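CurM Sulfotransferase (Moorea producta, PDB 4GBM) probably transfers a sulfonate group from the donor PAPS to a polyketide intermediate during curacin biosynthesis, and binds the spent cofactor PAP. Local coordinates at residues R30-G44 and G150-R164. The protein carries 2 engineered substitutions. Numbering follows the deposited sequence. Where two conformers were deposited one is given.
Sequences RLPGIIFILSSPRSG and GEALFANSKYIYLVR. With A3P (adenosine-3'-5'-diphosphate), chain G.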
loop_
_atom_site.group_PDB
_atom_site.type_symbol
_atom_site.label_atom_id
_atom_site.label_comp_id
_atom_site.label_asym_id
_atom_site.label_seq_id
_atom_site.Cartn_x
_atom_site.Cartn_y
_atom_site.Cartn_z
ATOM N N ARG A 30 -21.833 -7.832 -3.258
ATOM C CA ARG A 30 -20.468 -7.336 -3.399
ATOM C C ARG A 30 -20.303 -6.343 -4.550
ATOM O O ARG A 30 -21.014 -6.401 -5.562
ATOM C CB ARG A 30 -19.484 -8.502 -3.523
ATOM C CG ARG A 30 -19.439 -9.381 -2.277
ATOM C CD ARG A 30 -18.260 -10.331 -2.310
ATOM N NE ARG A 30 -18.397 -11.326 -3.367
ATOM C CZ ARG A 30 -17.457 -12.206 -3.691
ATOM N NH1 ARG A 30 -16.301 -12.215 -3.042
ATOM N NH2 ARG A 30 -17.673 -13.077 -4.667
ATOM N N LEU A 31 -19.368 -5.416 -4.366
ATOM C CA LEU A 31 -19.032 -4.426 -5.380
ATOM C C LEU A 31 -18.152 -5.071 -6.450
ATOM O O LEU A 31 -17.521 -6.097 -6.193
ATOM C CB LEU A 31 -18.274 -3.251 -4.744
ATOM C CG LEU A 31 -19.042 -2.412 -3.713
ATOM C CD1 LEU A 31 -18.086 -1.467 -3.025
ATOM C CD2 LEU A 31 -20.176 -1.640 -4.384
ATOM N N PRO A 32 -18.090 -4.463 -7.649
ATOM C CA PRO A 32 -17.141 -4.934 -8.657
ATOM C C PRO A 32 -15.714 -4.912 -8.119
ATOM O O PRO A 32 -15.362 -4.044 -7.306
ATOM C CB PRO A 32 -17.288 -3.910 -9.788
ATOM C CG PRO A 32 -18.634 -3.315 -9.593
ATOM C CD PRO A 32 -18.869 -3.305 -8.122
ATOM N N GLY A 33 -14.902 -5.869 -8.561
ATOM C CA GLY A 33 -13.535 -6.005 -8.057
ATOM C C GLY A 33 -12.652 -4.795 -8.274
ATOM O O GLY A 33 -12.795 -4.071 -9.268
ATOM N N ILE A 34 -11.743 -4.577 -7.328
ATOM C CA ILE A 34 -10.735 -3.525 -7.456
ATOM C C ILE A 34 -9.350 -4.156 -7.457
ATOM O O ILE A 34 -9.218 -5.374 -7.588
ATOM C CB ILE A 34 -10.879 -2.429 -6.362
ATOM C CG1 ILE A 34 -10.664 -2.999 -4.952
ATOM C CG2 ILE A 34 -12.239 -1.720 -6.498
ATOM C CD1 ILE A 34 -10.505 -1.925 -3.877
ATOM N N ILE A 35 -8.323 -3.319 -7.360
ATOM C CA ILE A 35 -6.946 -3.798 -7.278
ATOM C C ILE A 35 -6.395 -3.436 -5.906
ATOM O O ILE A 35 -6.501 -2.287 -5.483
ATOM C CB ILE A 35 -6.080 -3.147 -8.375
ATOM C CG1 ILE A 35 -6.631 -3.512 -9.756
ATOM C CG2 ILE A 35 -4.608 -3.576 -8.228
ATOM C CD1 ILE A 35 -6.211 -2.536 -10.872
ATOM N N PHE A 36 -5.833 -4.421 -5.202
ATOM C CA PHE A 36 -5.159 -4.164 -3.920
ATOM C C PHE A 36 -3.654 -4.316 -4.051
ATOM O O PHE A 36 -3.180 -5.204 -4.766
ATOM C CB PHE A 36 -5.646 -5.133 -2.840
ATOM C CG PHE A 36 -7.051 -4.880 -2.382
ATOM C CD1 PHE A 36 -7.320 -3.904 -1.426
ATOM C CD2 PHE A 36 -8.109 -5.621 -2.898
ATOM C CE1 PHE A 36 -8.627 -3.668 -0.997
ATOM C CE2 PHE A 36 -9.422 -5.396 -2.477
ATOM C CZ PHE A 36 -9.682 -4.423 -1.520
ATOM N N ILE A 37 -2.900 -3.448 -3.379
ATOM C CA ILE A 37 -1.458 -3.676 -3.224
ATOM C C ILE A 37 -1.223 -4.089 -1.777
ATOM O O ILE A 37 -1.488 -3.316 -0.854
ATOM C CB ILE A 37 -0.589 -2.436 -3.569
ATOM C CG1 ILE A 37 -0.739 -2.066 -5.049
ATOM C CG2 ILE A 37 0.890 -2.720 -3.240
ATOM C CD1 ILE A 37 -0.156 -0.692 -5.431
ATOM N N LEU A 38 -0.749 -5.318 -1.591
ATOM C CA LEU A 38 -0.460 -5.845 -0.255
ATOM C C LEU A 38 1.035 -5.957 -0.029
ATOM O O LEU A 38 1.764 -6.496 -0.869
ATOM C CB LEU A 38 -1.084 -7.229 -0.074
ATOM C CG LEU A 38 -2.587 -7.363 -0.324
ATOM C CD1 LEU A 38 -3.008 -8.790 -0.059
ATOM C CD2 LEU A 38 -3.400 -6.381 0.521
ATOM N N SER A 39 1.493 -5.474 1.119
ATOM C CA SER A 39 2.918 -5.552 1.428
ATOM C C SER A 39 3.197 -5.295 2.883
ATOM O O SER A 39 2.348 -4.782 3.611
ATOM C CB SER A 39 3.701 -4.506 0.613
ATOM O OG SER A 39 3.407 -3.200 1.080
ATOM N N SER A 40 4.401 -5.662 3.296
ATOM C CA SER A 40 4.968 -5.211 4.561
ATOM C C SER A 40 5.276 -3.717 4.442
ATOM O O SER A 40 5.493 -3.218 3.334
ATOM C CB SER A 40 6.256 -5.995 4.846
ATOM O OG SER A 40 7.057 -5.382 5.846
ATOM N N PRO A 41 5.311 -2.990 5.576
ATOM C CA PRO A 41 5.850 -1.627 5.549
ATOM C C PRO A 41 7.236 -1.565 4.892
ATOM O O PRO A 41 7.978 -2.553 4.910
ATOM C CB PRO A 41 5.985 -1.304 7.044
ATOM C CG PRO A 41 4.822 -2.005 7.642
ATOM C CD PRO A 41 4.788 -3.331 6.915
ATOM N N ARG A 42 7.568 -0.408 4.324
ATOM C CA ARG A 42 8.915 -0.086 3.796
ATOM C C ARG A 42 9.328 -0.912 2.572
ATOM O O ARG A 42 10.522 -1.115 2.324
ATOM C CB ARG A 42 10.011 -0.176 4.902
ATOM C CG ARG A 42 9.611 0.366 6.276
ATOM C CD ARG A 42 9.034 1.772 6.179
ATOM N NE ARG A 42 9.972 2.743 5.608
ATOM C CZ ARG A 42 9.661 4.019 5.406
ATOM N NH1 ARG A 42 10.563 4.858 4.908
ATOM N NH2 ARG A 42 8.441 4.457 5.709
ATOM N N SER A 43 8.346 -1.376 1.800
ATOM C CA SER A 43 8.616 -2.272 0.669
ATOM C C SER A 43 8.536 -1.592 -0.689
ATOM O O SER A 43 8.546 -2.270 -1.721
ATOM C CB SER A 43 7.667 -3.477 0.708
ATOM O OG SER A 43 7.868 -4.229 1.897
ATOM N N GLY A 44 8.481 -0.259 -0.688
ATOM C CA GLY A 44 8.330 0.518 -1.923
ATOM C C GLY A 44 6.884 0.601 -2.393
ATOM O O GLY A 44 6.624 0.823 -3.585
ATOM N N GLY A 150 -11.765 -7.426 2.355
ATOM C CA GLY A 150 -11.669 -7.128 0.925
ATOM C C GLY A 150 -12.479 -8.111 0.085
ATOM O O GLY A 150 -13.193 -7.723 -0.843
ATOM N N GLU A 151 -12.370 -9.390 0.422
ATOM C CA GLU A 151 -13.130 -10.430 -0.261
ATOM C C GLU A 151 -14.610 -10.411 0.108
ATOM O O GLU A 151 -15.446 -10.925 -0.638
ATOM C CB GLU A 151 -12.514 -11.808 0.015
ATOM C CG GLU A 151 -11.167 -12.000 -0.682
ATOM C CD GLU A 151 -11.311 -12.057 -2.199
ATOM O OE1 GLU A 151 -11.860 -13.059 -2.707
ATOM O OE2 GLU A 151 -10.884 -11.097 -2.882
ATOM N N ALA A 152 -14.931 -9.820 1.254
ATOM C CA ALA A 152 -16.324 -9.707 1.686
ATOM C C ALA A 152 -17.048 -8.565 0.986
ATOM O O ALA A 152 -18.252 -8.656 0.726
ATOM C CB ALA A 152 -16.408 -9.543 3.198
ATOM N N LEU A 153 -16.314 -7.498 0.677
ATOM C CA LEU A 153 -16.917 -6.290 0.112
ATOM C C LEU A 153 -16.921 -6.263 -1.411
ATOM O O LEU A 153 -17.794 -5.637 -2.019
ATOM C CB LEU A 153 -16.201 -5.037 0.631
ATOM C CG LEU A 153 -16.288 -4.720 2.127
ATOM C CD1 LEU A 153 -15.547 -3.426 2.437
ATOM C CD2 LEU A 153 -17.728 -4.649 2.608
ATOM N N PHE A 154 -15.934 -6.925 -2.008
ATOM C CA PHE A 154 -15.681 -6.856 -3.444
ATOM C C PHE A 154 -15.658 -8.243 -4.053
ATOM O O PHE A 154 -15.223 -9.207 -3.409
ATOM C CB PHE A 154 -14.316 -6.217 -3.732
ATOM C CG PHE A 154 -14.168 -4.809 -3.223
ATOM C CD1 PHE A 154 -14.606 -3.738 -3.988
ATOM C CD2 PHE A 154 -13.572 -4.553 -1.983
ATOM C CE1 PHE A 154 -14.469 -2.425 -3.531
ATOM C CE2 PHE A 154 -13.429 -3.234 -1.520
ATOM C CZ PHE A 154 -13.882 -2.177 -2.308
ATOM N N ALA A 155 -16.091 -8.335 -5.307
ATOM C CA ALA A 155 -16.025 -9.578 -6.049
ATOM C C ALA A 155 -14.899 -9.569 -7.081
ATOM O O ALA A 155 -14.783 -8.633 -7.872
ATOM C CB ALA A 155 -17.366 -9.853 -6.723
ATOM N N ASN A 156 -14.083 -10.625 -7.057
ATOM C CA ASN A 156 -13.014 -10.870 -8.032
ATOM C C ASN A 156 -11.952 -9.779 -8.122
ATOM O O ASN A 156 -11.411 -9.492 -9.194
ATOM C CB ASN A 156 -13.591 -11.229 -9.408
ATOM C CG ASN A 156 -14.369 -12.532 -9.386
ATOM O OD1 ASN A 156 -15.592 -12.534 -9.233
ATOM N ND2 ASN A 156 -13.657 -13.651 -9.509
ATOM N N SER A 157 -11.615 -9.194 -6.976
ATOM C CA SER A 157 -10.496 -8.246 -6.943
ATOM C C SER A 157 -9.177 -8.917 -7.320
ATOM O O SER A 157 -9.014 -10.136 -7.176
ATOM C CB SER A 157 -10.347 -7.613 -5.556
ATOM O OG SER A 157 -11.504 -6.865 -5.225
ATOM N N LYS A 158 -8.239 -8.109 -7.803
ATOM C CA LYS A 158 -6.890 -8.584 -8.068
ATOM C C LYS A 158 -5.942 -8.069 -6.996
ATOM O O LYS A 158 -6.103 -6.956 -6.487
ATOM C CB LYS A 158 -6.424 -8.140 -9.453
ATOM C CG LYS A 158 -7.038 -8.954 -10.581
ATOM C CD LYS A 158 -6.463 -8.537 -11.926
ATOM C CE LYS A 158 -7.023 -9.387 -13.055
ATOM N NZ LYS A 158 -8.489 -9.194 -13.242
ATOM N N TYR A 159 -4.966 -8.900 -6.658
ATOM C CA TYR A 159 -4.012 -8.603 -5.598
ATOM C C TYR A 159 -2.595 -8.573 -6.115
ATOM O O TYR A 159 -2.114 -9.547 -6.700
ATOM C CB TYR A 159 -4.136 -9.651 -4.496
ATOM C CG TYR A 159 -5.460 -9.565 -3.807
ATOM C CD1 TYR A 159 -5.628 -8.744 -2.697
ATOM C CD2 TYR A 159 -6.559 -10.290 -4.268
ATOM C CE1 TYR A 159 -6.853 -8.646 -2.060
ATOM C CE2 TYR A 159 -7.793 -10.197 -3.640
ATOM C CZ TYR A 159 -7.928 -9.380 -2.530
ATOM O OH TYR A 159 -9.136 -9.285 -1.902
ATOM N N ILE A 160 -1.940 -7.434 -5.910
ATOM C CA ILE A 160 -0.517 -7.302 -6.182
ATOM C C ILE A 160 0.218 -7.498 -4.864
ATOM O O ILE A 160 0.041 -6.706 -3.933
ATOM C CB ILE A 160 -0.186 -5.911 -6.750
ATOM C CG1 ILE A 160 -0.979 -5.636 -8.029
ATOM C CG2 ILE A 160 1.325 -5.773 -6.998
ATOM C CD1 ILE A 160 -0.948 -4.154 -8.438
ATOM N N TYR A 161 1.044 -8.544 -4.792
ATOM C CA TYR A 161 1.806 -8.852 -3.589
ATOM C C TYR A 161 3.217 -8.338 -3.787
ATOM O O TYR A 161 3.994 -8.909 -4.558
ATOM C CB TYR A 161 1.778 -10.366 -3.330
ATOM C CG TYR A 161 2.591 -10.871 -2.149
ATOM C CD1 TYR A 161 2.915 -10.045 -1.063
ATOM C CD2 TYR A 161 3.006 -12.199 -2.110
ATOM C CE1 TYR A 161 3.656 -10.538 0.014
ATOM C CE2 TYR A 161 3.741 -12.704 -1.042
ATOM C CZ TYR A 161 4.056 -11.871 0.018
ATOM O OH TYR A 161 4.793 -12.377 1.050
ATOM N N LEU A 162 3.514 -7.226 -3.117
ATOM C CA LEU A 162 4.818 -6.570 -3.205
ATOM C C LEU A 162 5.689 -7.017 -2.035
ATOM O O LEU A 162 5.287 -6.892 -0.877
ATOM C CB LEU A 162 4.631 -5.049 -3.202
ATOM C CG LEU A 162 5.886 -4.175 -3.184
ATOM C CD1 LEU A 162 6.752 -4.364 -4.437
ATOM C CD2 LEU A 162 5.478 -2.720 -3.024
ATOM N N VAL A 163 6.863 -7.557 -2.357
ATOM C CA VAL A 163 7.805 -8.062 -1.356
ATOM C C VAL A 163 9.158 -7.361 -1.464
ATOM O O VAL A 163 9.566 -6.952 -2.551
ATOM C CB VAL A 163 8.003 -9.609 -1.442
ATOM C CG1 VAL A 163 6.710 -10.346 -1.162
ATOM C CG2 VAL A 163 8.566 -10.038 -2.791
ATOM N N ARG A 164 9.830 -7.208 -0.325
ATOM C CA ARG A 164 11.188 -6.666 -0.287
ATOM C C ARG A 164 12.023 -7.496 0.684
ATOM O O ARG A 164 11.488 -8.070 1.627
ATOM C CB ARG A 164 11.169 -5.185 0.113
ATOM C CG ARG A 164 12.538 -4.519 0.003
ATOM C CD ARG A 164 12.457 -3.048 0.300
ATOM N NE ARG A 164 13.748 -2.410 0.051
ATOM C CZ ARG A 164 14.011 -1.142 0.341
ATOM N NH1 ARG A 164 13.089 -0.396 0.935
ATOM N NH2 ARG A 164 15.201 -0.626 0.053
HETATM P P1 A3P G . 13.526 4.247 2.966
HETATM O O1P A3P G . 13.364 4.205 4.465
HETATM O O2P A3P G . 13.384 5.632 2.386
HETATM O O3P A3P G . 14.720 3.476 2.480
HETATM P P2 A3P G . 6.749 2.202 1.581
HETATM O O4P A3P G . 6.175 0.833 1.397
HETATM O O5P A3P G . 6.775 2.711 2.994
HETATM O O6P A3P G . 6.208 3.201 0.593
HETATM O "O5'" A3P G . 8.317 2.033 1.223
HETATM C "C5'" A3P G . 9.219 3.106 1.513
HETATM C "C4'" A3P G . 10.527 2.757 0.846
HETATM O "O4'" A3P G . 10.368 2.878 -0.572
HETATM C "C3'" A3P G . 11.633 3.740 1.178
HETATM O "O3'" A3P G . 12.232 3.413 2.441
HETATM C "C2'" A3P G . 12.558 3.558 -0.020
HETATM O "O2'" A3P G . 13.498 2.506 0.214
HETATM C "C1'" A3P G . 11.636 3.140 -1.160
HETATM N N9 A3P G . 11.495 4.246 -2.142
HETATM C C8 A3P G . 10.820 5.404 -1.993
HETATM N N7 A3P G . 10.941 6.191 -3.095
HETATM C C5 A3P G . 11.718 5.516 -3.968
HETATM C C6 A3P G . 12.252 5.748 -5.331
HETATM N N6 A3P G . 11.954 6.894 -5.991
HETATM N N1 A3P G . 13.029 4.774 -5.876
HETATM C C2 A3P G . 13.316 3.622 -5.228
HETATM N N3 A3P G . 12.855 3.348 -3.989
HETATM C C4 A3P G . 12.070 4.239 -3.343
HETATM O O HOH W 1 -14.261 -12.719 -4.918
HETATM O O HOH W 2 5.729 -7.691 1.703
HETATM O O HOH W 3 8.347 -7.032 2.184
#
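The Ser157 hydroxyl takes the place of a main-chain carbonyl where the pairing of two parallel chains lapses: its OG accepts the backbone N-H of Ile34 at 3.1 Å, between the short pairing of Leu31 with Phe154 and the central sheet of the P-loop-type sulfotransferase fold. Beyond it, strands 35-39 and 158-163 run parallel, their axes crossing at -23°, laced by backbone bonds such as Ile160 N to Phe36 O (2.8 Å). Phe36 and Tyr159 share one face of this sheet, and Phe154 completes an aromatic cluster with them. In an offset edge-to-face pair, the edge of Phe36 turns toward the face of Phe154, centroids 5.8 Å apart. The Phe36 and Tyr159 planes, 12° apart, are displaced with little overlap, Phe36 CD2 approaching Tyr159 CE1 at 3.4 Å. Ile34 CD1 sits over a face of Phe154, 4.0 Å from the ring centroid; Tyr159 OH bonds Glu151 OE2 (2.7 Å). On the sheet's other face, Ile160 CD1 reaches Ile35 CG2 and Ile37 CG1. Past the C-terminal ends of both strands lies the cofactor site, where Gly44 N bonds A3P O5' and Ser172 holds Arg42 NE. With CG anti to the backbone N (chi1 -173°) and its chain extended, Arg164 carries NH1 to both Arg42 O and the ribose O2' of A3P, each 3.0 Å away.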